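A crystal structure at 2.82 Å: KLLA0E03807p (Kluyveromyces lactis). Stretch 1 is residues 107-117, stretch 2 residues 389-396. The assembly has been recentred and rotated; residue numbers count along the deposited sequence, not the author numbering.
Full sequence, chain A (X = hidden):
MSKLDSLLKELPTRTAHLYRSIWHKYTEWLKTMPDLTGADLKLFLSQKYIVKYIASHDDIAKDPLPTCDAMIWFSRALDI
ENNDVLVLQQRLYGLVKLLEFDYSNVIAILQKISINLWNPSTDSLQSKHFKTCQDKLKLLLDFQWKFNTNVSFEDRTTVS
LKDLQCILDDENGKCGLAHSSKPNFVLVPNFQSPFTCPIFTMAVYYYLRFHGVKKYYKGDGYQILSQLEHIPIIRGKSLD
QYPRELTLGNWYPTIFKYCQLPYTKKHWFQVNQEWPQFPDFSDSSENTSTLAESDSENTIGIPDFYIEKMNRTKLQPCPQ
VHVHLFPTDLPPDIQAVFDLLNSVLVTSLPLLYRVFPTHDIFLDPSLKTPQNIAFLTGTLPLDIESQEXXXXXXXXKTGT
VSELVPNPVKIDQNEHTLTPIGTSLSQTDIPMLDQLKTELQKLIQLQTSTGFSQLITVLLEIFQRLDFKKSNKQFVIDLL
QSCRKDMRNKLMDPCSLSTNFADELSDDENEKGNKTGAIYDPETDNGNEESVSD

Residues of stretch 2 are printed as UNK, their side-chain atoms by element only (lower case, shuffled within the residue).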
# COMPACT_ATOMS: atom_id res chain seq x y z
N ILE A 107 1.04 14.29 -0.28
CA ILE A 107 1.48 13.64 -1.52
C ILE A 107 2.84 14.10 -2.05
O ILE A 107 3.68 13.26 -2.40
CB ILE A 107 0.41 13.78 -2.64
CG1 ILE A 107 0.57 12.64 -3.65
CG2 ILE A 107 0.50 15.13 -3.33
CD1 ILE A 107 -0.43 12.70 -4.77
N ALA A 108 3.08 15.40 -2.11
CA ALA A 108 4.31 15.89 -2.73
C ALA A 108 5.56 15.54 -1.92
O ALA A 108 6.67 15.78 -2.39
CB ALA A 108 4.24 17.38 -3.00
N ILE A 109 5.39 15.00 -0.72
CA ILE A 109 6.55 14.53 0.03
C ILE A 109 6.94 13.18 -0.53
O ILE A 109 8.12 12.88 -0.73
CB ILE A 109 6.29 14.39 1.54
CG1 ILE A 109 5.98 15.75 2.18
CG2 ILE A 109 7.50 13.75 2.22
CD1 ILE A 109 4.58 16.27 1.91
N LEU A 110 5.92 12.37 -0.79
CA LEU A 110 6.10 11.13 -1.53
C LEU A 110 6.83 11.44 -2.84
O LEU A 110 8.00 11.13 -3.00
CB LEU A 110 4.75 10.49 -1.82
CG LEU A 110 4.75 9.10 -2.45
CD1 LEU A 110 5.02 8.04 -1.39
CD2 LEU A 110 3.42 8.84 -3.14
N GLN A 111 6.12 12.11 -3.75
CA GLN A 111 6.67 12.47 -5.06
C GLN A 111 8.08 13.02 -4.92
O GLN A 111 9.05 12.39 -5.35
CB GLN A 111 5.81 13.53 -5.74
CG GLN A 111 4.36 13.14 -5.98
CD GLN A 111 3.60 14.24 -6.71
OE1 GLN A 111 4.13 15.33 -6.94
NE2 GLN A 111 2.35 13.96 -7.07
N LYS A 112 8.19 14.16 -4.26
CA LYS A 112 9.49 14.81 -4.13
C LYS A 112 10.60 13.83 -3.76
O LYS A 112 11.70 13.93 -4.30
CB LYS A 112 9.44 15.96 -3.13
CG LYS A 112 10.81 16.48 -2.72
CD LYS A 112 11.41 17.36 -3.80
CE LYS A 112 12.70 18.00 -3.33
NZ LYS A 112 12.49 18.77 -2.08
N ILE A 113 10.32 12.88 -2.88
CA ILE A 113 11.32 11.89 -2.53
C ILE A 113 11.51 10.85 -3.64
O ILE A 113 12.61 10.66 -4.16
CB ILE A 113 11.03 11.16 -1.21
CG1 ILE A 113 11.35 12.05 -0.01
CG2 ILE A 113 11.86 9.90 -1.13
CD1 ILE A 113 12.07 11.33 1.15
N SER A 114 10.42 10.14 -3.96
CA SER A 114 10.54 8.88 -4.68
C SER A 114 11.49 9.12 -5.84
O SER A 114 12.56 8.51 -5.94
CB SER A 114 9.18 8.41 -5.17
OG SER A 114 8.23 8.43 -4.14
N ILE A 115 11.14 10.11 -6.65
CA ILE A 115 11.94 10.51 -7.81
C ILE A 115 13.45 10.59 -7.52
O ILE A 115 14.25 9.88 -8.14
CB ILE A 115 11.44 11.86 -8.35
CG1 ILE A 115 12.04 12.19 -9.71
CG2 ILE A 115 11.66 12.99 -7.34
CD1 ILE A 115 11.81 13.61 -10.11
N ASN A 116 13.83 11.47 -6.61
CA ASN A 116 15.23 11.62 -6.22
C ASN A 116 15.91 10.31 -5.82
O ASN A 116 17.10 10.12 -6.08
CB ASN A 116 15.38 12.62 -5.06
CG ASN A 116 15.09 14.04 -5.47
OD1 ASN A 116 15.99 14.78 -5.86
ND2 ASN A 116 13.83 14.44 -5.38
N LEU A 117 15.17 9.42 -5.17
CA LEU A 117 15.72 8.12 -4.77
C LEU A 117 15.81 7.12 -5.93
O LEU A 117 16.60 6.17 -5.87
CB LEU A 117 14.95 7.53 -3.59
CG LEU A 117 15.54 7.94 -2.23
CD1 LEU A 117 15.10 6.97 -1.12
CD2 LEU A 117 17.04 7.97 -2.33
N UNK A 389 6.15 16.99 -14.48
CA UNK A 389 6.00 17.62 -13.18
C UNK A 389 6.74 16.84 -12.11
O UNK A 389 7.46 17.41 -11.29
n UNK A 389 2.42 19.06 -15.54
c UNK A 389 3.10 19.28 -14.37
c UNK A 389 2.55 17.79 -15.88
c UNK A 389 4.51 17.73 -12.83
n UNK A 389 3.29 17.19 -14.98
c UNK A 389 3.65 18.09 -14.00
N UNK A 390 6.58 15.52 -12.13
CA UNK A 390 7.32 14.65 -11.22
C UNK A 390 8.82 14.95 -11.31
O UNK A 390 9.46 15.25 -10.31
c UNK A 390 8.64 12.26 -9.86
c UNK A 390 7.05 13.18 -11.56
c UNK A 390 7.26 12.13 -10.47
c UNK A 390 7.06 10.72 -11.02
N UNK A 391 9.36 14.89 -12.53
CA UNK A 391 10.78 15.14 -12.75
C UNK A 391 11.25 16.50 -12.24
O UNK A 391 12.38 16.65 -11.79
c UNK A 391 11.34 13.69 -16.34
c UNK A 391 11.07 13.60 -14.86
c UNK A 391 12.03 12.64 -14.19
c UNK A 391 11.14 14.99 -14.23
N UNK A 392 10.37 17.50 -12.31
CA UNK A 392 10.73 18.85 -11.88
C UNK A 392 11.14 18.89 -10.41
O UNK A 392 11.68 19.89 -9.93
c UNK A 392 9.58 19.81 -12.15
N UNK A 393 10.88 17.79 -9.70
CA UNK A 393 11.05 17.74 -8.25
C UNK A 393 12.40 17.21 -7.74
O UNK A 393 12.57 17.04 -6.53
c UNK A 393 9.90 16.95 -7.61
n UNK A 393 6.37 17.67 -7.40
o UNK A 393 7.45 15.94 -6.45
c UNK A 393 7.47 17.07 -6.95
c UNK A 393 8.77 17.83 -7.10
N UNK A 394 13.35 16.94 -8.63
CA UNK A 394 14.67 16.45 -8.19
C UNK A 394 15.76 17.52 -8.25
O UNK A 394 15.71 18.42 -9.10
c UNK A 394 14.85 14.94 -10.42
c UNK A 394 15.09 15.16 -8.92
c UNK A 394 15.28 16.14 -11.21
c UNK A 394 15.58 13.71 -10.92
N UNK A 395 16.73 17.44 -7.34
CA UNK A 395 17.75 18.47 -7.20
C UNK A 395 19.06 18.21 -7.95
O UNK A 395 20.01 19.00 -7.87
c UNK A 395 16.86 19.52 -5.08
c UNK A 395 18.30 17.50 -4.93
c UNK A 395 17.06 16.97 -4.25
c UNK A 395 18.04 18.79 -5.71
N UNK A 396 19.12 17.10 -8.68
CA UNK A 396 20.19 16.88 -9.65
C UNK A 396 19.59 16.54 -11.01
O UNK A 396 19.04 15.45 -11.20
c UNK A 396 22.15 16.20 -8.19
o UNK A 396 22.85 17.21 -8.45
c UNK A 396 21.11 15.75 -9.20
o UNK A 396 22.26 15.56 -7.12

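Position 389 carries one carbon followed by a five-membered ring of three carbons and two nitrogens, with no contact to stretch 1: the imidazole of a histidine. The nearest approach is from CB of His 389 to OE1 of Gln 111, 6.4 Å; the end of the side chain leads away, and the residue is exposed, a setting that a polar ring tolerates well.

Position 390 has four side-chain carbons, forked at the second, and one terminal carbon lies against the side chain of Ile 115. This is leucine. Although the CA-to-CB bond of Leu 390 points sideways, its end comes nearer, and CD2 lies 3.2 Å from CB of Ile 115, a tight apolar contact in a buried place.

Position 391 shows the same carbons and fork, a terminal carbon again nearing Ile 115, so it too is leucine. Its CA-to-CB bond points away, but the side chain is long enough for CD2 of Leu 391 to come within 4.2 Å of CD1 of Ile 115, a looser apolar contact.

At position 392 a single carbon, touching nothing on stretch 1, marks alanine. The CA-to-CB bond of Ala 392 points away; a small methyl exposes little apolar surface here.

Position 393 has three carbons in a row, the third bearing one oxygen and one nitrogen, and its nitrogen reaches OE1 of Gln 111: glutamine. The CA-to-CB bond points toward the helix, and NE2 of Gln 393 donates a hydrogen bond to OE1 of Gln 111 (3.3 Å). An amide suits this place because it can donate to its counterpart.

Position 394 again has four carbons forked at the second, the forking carbon against Ile 115, hence leucine. CG of Leu 394 packs 3.3 Å from CD1 of Ile 115, its branched apolar side chain adding a third leucine around that residue.

Position 395 has four carbons, but forked at the first with one arm two carbons long, whose tip meets Asn 116: isoleucine. CD1 of Ile 395 lies 2.9 Å from OD1 of Asn 116, a close contact and not a bond. The hydrogen bond is from N of Ile 395 to OD1 of Asn 116 (3.1 Å), so the side chain need only fit alongside.

Position 396 has two carbons, the second carrying two oxygens, and no contact with stretch 1: aspartate. A carboxylate suits the buried Asp 396 because OD2 is hydrogen-bonded elsewhere in the structure.

The contact joins an apolar centre to polar ties. Ile 115, its CA-to-CB bond toward stretch 2, packs against the three leucines. The type I turn from Leu 391 to Leu 394 brings the chain past Asn 116, whose amide serves the backbone in both senses: ND2 of Asn 116 donates to O of Gln 393 (3.1 Å), and OD1 accepts from N of Ile 395. The glutamine pair adds a further tie, and together the stretches bury 487 Å².

Stretch 2 (389-396) HLLAQLID
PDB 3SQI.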